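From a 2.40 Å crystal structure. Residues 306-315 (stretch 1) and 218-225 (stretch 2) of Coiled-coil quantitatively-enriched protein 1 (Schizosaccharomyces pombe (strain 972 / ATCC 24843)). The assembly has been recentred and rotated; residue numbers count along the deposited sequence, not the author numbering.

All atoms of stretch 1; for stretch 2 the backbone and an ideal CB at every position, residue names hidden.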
# COMPACT_ATOMS: atom_id res chain seq x y z
N PRO A 306 -16.23 -7.78 32.25
CA PRO A 306 -15.56 -6.64 31.64
C PRO A 306 -15.05 -7.06 30.27
O PRO A 306 -15.04 -8.25 29.95
CB PRO A 306 -14.39 -6.38 32.61
CG PRO A 306 -14.08 -7.74 33.19
CD PRO A 306 -15.43 -8.42 33.31
N LEU A 307 -14.66 -6.09 29.44
CA LEU A 307 -14.08 -6.40 28.15
C LEU A 307 -12.76 -7.13 28.36
O LEU A 307 -11.99 -6.76 29.24
CB LEU A 307 -13.87 -5.10 27.37
CG LEU A 307 -15.15 -4.39 26.92
CD1 LEU A 307 -14.87 -2.94 26.58
CD2 LEU A 307 -15.78 -5.11 25.73
N MET A 308 -12.52 -8.17 27.55
CA MET A 308 -11.31 -8.97 27.68
C MET A 308 -10.10 -8.11 27.31
O MET A 308 -10.18 -7.25 26.45
CB MET A 308 -11.34 -10.25 26.84
CG MET A 308 -11.42 -10.03 25.34
SD MET A 308 -11.35 -11.60 24.44
CE MET A 308 -12.93 -12.32 24.89
N ASP A 309 -8.98 -8.35 28.01
CA ASP A 309 -7.79 -7.52 27.89
C ASP A 309 -7.01 -7.92 26.64
O ASP A 309 -6.80 -9.11 26.40
CB ASP A 309 -6.92 -7.61 29.15
CG ASP A 309 -5.83 -6.55 29.23
OD1 ASP A 309 -5.69 -5.76 28.28
OD2 ASP A 309 -5.12 -6.53 30.26
N LEU A 310 -6.58 -6.92 25.86
CA LEU A 310 -5.91 -7.16 24.59
C LEU A 310 -4.45 -6.71 24.64
O LEU A 310 -3.81 -6.56 23.60
CB LEU A 310 -6.66 -6.42 23.47
CG LEU A 310 -8.12 -6.79 23.27
CD1 LEU A 310 -8.77 -5.85 22.26
CD2 LEU A 310 -8.28 -8.24 22.83
N ALA A 311 -3.92 -6.52 25.86
CA ALA A 311 -2.59 -5.97 26.06
C ALA A 311 -1.51 -6.90 25.50
O ALA A 311 -0.45 -6.43 25.11
CB ALA A 311 -2.36 -5.67 27.52
N SER A 312 -1.81 -8.20 25.46
CA SER A 312 -0.88 -9.21 24.96
C SER A 312 -0.71 -9.07 23.44
O SER A 312 0.29 -9.54 22.89
CB SER A 312 -1.31 -10.60 25.34
OG SER A 312 -2.55 -10.94 24.73
N LEU A 313 -1.68 -8.42 22.79
CA LEU A 313 -1.64 -8.20 21.35
C LEU A 313 -0.98 -6.85 21.03
O LEU A 313 -1.09 -6.38 19.90
CB LEU A 313 -3.06 -8.24 20.78
CG LEU A 313 -3.76 -9.60 20.73
CD1 LEU A 313 -5.13 -9.46 20.08
CD2 LEU A 313 -2.92 -10.62 19.96
N SER A 314 -0.31 -6.24 22.02
CA SER A 314 0.38 -4.98 21.78
C SER A 314 1.60 -5.20 20.89
O SER A 314 2.11 -6.31 20.81
CB SER A 314 0.77 -4.31 23.08
OG SER A 314 1.88 -4.96 23.66
N VAL A 315 2.05 -4.13 20.22
CA VAL A 315 3.16 -4.24 19.27
C VAL A 315 4.36 -3.40 19.72
O VAL A 315 5.42 -3.50 19.12
CB VAL A 315 2.74 -3.89 17.83
CG1 VAL A 315 1.73 -4.87 17.26
CG2 VAL A 315 2.25 -2.46 17.69
N UNK A 218 -12.62 0.58 19.36
CA UNK A 218 -13.18 1.02 20.62
C UNK A 218 -12.63 0.15 21.74
O UNK A 218 -12.22 0.66 22.78
CB UNK A 218 -14.71 0.97 20.59
N UNK A 219 -12.63 -1.17 21.50
CA UNK A 219 -12.06 -2.15 22.42
C UNK A 219 -10.58 -1.86 22.65
O UNK A 219 -10.11 -1.91 23.79
CB UNK A 219 -12.25 -3.57 21.88
N UNK A 220 -9.86 -1.55 21.57
CA UNK A 220 -8.42 -1.31 21.62
C UNK A 220 -8.11 -0.04 22.40
O UNK A 220 -7.21 -0.03 23.24
CB UNK A 220 -7.84 -1.21 20.21
N UNK A 221 -8.87 1.03 22.13
CA UNK A 221 -8.72 2.28 22.86
C UNK A 221 -8.95 2.04 24.35
O UNK A 221 -8.22 2.58 25.19
CB UNK A 221 -9.69 3.34 22.33
N UNK A 222 -9.94 1.20 24.68
CA UNK A 222 -10.27 0.86 26.05
C UNK A 222 -9.06 0.25 26.76
O UNK A 222 -8.75 0.64 27.88
CB UNK A 222 -11.46 -0.10 26.09
N UNK A 223 -8.37 -0.68 26.08
CA UNK A 223 -7.32 -1.48 26.70
C UNK A 223 -6.02 -0.69 26.84
O UNK A 223 -5.13 -1.11 27.59
CB UNK A 223 -7.07 -2.75 25.88
N UNK A 224 -5.90 0.43 26.11
CA UNK A 224 -4.68 1.23 26.15
C UNK A 224 -4.98 2.65 26.62
O UNK A 224 -4.13 3.53 26.53
CB UNK A 224 -4.01 1.26 24.77
N UNK A 225 -6.20 2.85 27.15
CA UNK A 225 -6.59 4.11 27.78
C UNK A 225 -5.57 4.48 28.85
O UNK A 225 -5.18 5.64 28.96
CB UNK A 225 -7.99 4.01 28.38

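Stretch 2 ends a helix that begins earlier in the chain, and residues 306-315 run past it largely as loop, with a short 3-10 segment at 311-312. Position 218 has helical phi/psi, and its CA-to-CB bond points sideways, with nothing of stretch 1 within 5.5 Å of the ideal CB. Stretch 1 therefore sets no preference, and the backbone asks only for a residue that tolerates a helix. The residue is Glu218, whose carboxylate is hydrogen-bonded elsewhere in the structure.

Position 219 is the most informative. Its CA-to-CB bond points toward stretch 1, and the ideal CB lies 4.2 Å from Leu310 CD1 and 5.4 Å from Leu307 CD1. Two leucine side chains thus offer apolar walls, while the carbonyl O of Met308 is a possible acceptor. A leucine or methionine could use the walls, but a flat side chain carrying a donor, such as histidine, could use both features. It is His219. With chi1 in t, the ring enters between the leucines: Leu307 CD2 lies over one face and Leu310 CD1 over the opposite one, the latter 3.5 Å from the ring centroid and only 7° off the normal, a CH-pi contact. Met308 O meets the edge, near the ring plane, and accepts a hydrogen bond from His219 NE2 at 2.7 Å. The other ring nitrogen, ND1, is hydrogen-bonded elsewhere in the structure.

At position 220 the bond points sideways and the ideal CB is 5.2 Å from Leu310 CD1, so a small apolar residue would suit without being demanded. Ala220 makes a slight contact. Position 221 is out of reach of stretch 1, which leaves its choice open; it is Ile221.

Position 222 points toward stretch 1, its ideal CB 4.5 Å from Leu307 CD1. An aliphatic residue or a long chain with an aliphatic stem would fit. The residue is Lys222, which lays its stem beside the leucine, with CG 3.8 Å from Leu307 CD1.

Position 223 also points toward stretch 1, with its ideal CB 4.1 Å from Asp309 OD1 and 4.2 Å from Leu310 N. A compact side chain is favoured, and serine, threonine, cysteine or alanine are all plausible; the amide would reward an acceptor. It is Cys223. Its SG takes a weak hydrogen bond from Leu310 N at 3.5 Å and also packs 4.0 Å from Leu310 CB. Asp309 OD1 accepts from Ala311 N at 3.1 Å, tying the loop together beside the sulfur.

Position 224 is the first after the helix to leave helical phi/psi. Its bond points sideways and nothing of stretch 1 lies within 5.5 Å of the ideal CB, so only a long side chain could bridge the space to the turn at 310-314. Phenylalanine or methionine would serve, or a leucine with less reach. Phe224 reaches across, its CZ 3.9 Å from Ala311 CA and 3.7 Å from Ser314 CB, the latter at the ring edge. Position 225 is out of reach, and Gln225 makes no contact with stretch 1.

Stretch 2, residues 218-225: EHAIKCFQ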
# COMPACT_ATOMS: atom_id res chain seq x y z
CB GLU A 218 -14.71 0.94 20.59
CG GLU A 218 -15.37 1.76 19.49
CD GLU A 218 -16.87 1.91 19.65
OE1 GLU A 218 -17.57 0.87 19.78
OE2 GLU A 218 -17.35 3.05 19.67
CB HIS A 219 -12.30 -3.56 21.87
CG HIS A 219 -12.11 -4.64 22.88
ND1 HIS A 219 -12.52 -5.94 22.64
CD2 HIS A 219 -11.59 -4.63 24.13
CE1 HIS A 219 -12.23 -6.69 23.69
NE2 HIS A 219 -11.67 -5.91 24.61
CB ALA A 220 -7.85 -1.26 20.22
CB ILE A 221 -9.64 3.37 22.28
CG1 ILE A 221 -9.13 3.86 20.91
CG2 ILE A 221 -9.81 4.53 23.25
CD1 ILE A 221 -10.18 4.55 20.06
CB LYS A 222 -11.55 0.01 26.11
CG LYS A 222 -11.56 -1.14 27.11
CD LYS A 222 -11.69 -0.74 28.56
CE LYS A 222 -11.14 -1.78 29.51
NZ LYS A 222 -11.19 -1.33 30.92
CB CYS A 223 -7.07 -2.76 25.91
SG CYS A 223 -8.42 -3.96 26.02
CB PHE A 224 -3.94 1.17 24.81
CG PHE A 224 -3.42 -0.20 24.45
CD1 PHE A 224 -4.20 -1.08 23.72
CD2 PHE A 224 -2.15 -0.61 24.85
CE1 PHE A 224 -3.73 -2.34 23.40
CE2 PHE A 224 -1.69 -1.88 24.52
CZ PHE A 224 -2.48 -2.74 23.80
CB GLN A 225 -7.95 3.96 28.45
CG GLN A 225 -9.13 4.36 27.58
CD GLN A 225 -10.42 4.34 28.36
OE1 GLN A 225 -10.70 3.41 29.12
NE2 GLN A 225 -11.23 5.38 28.18
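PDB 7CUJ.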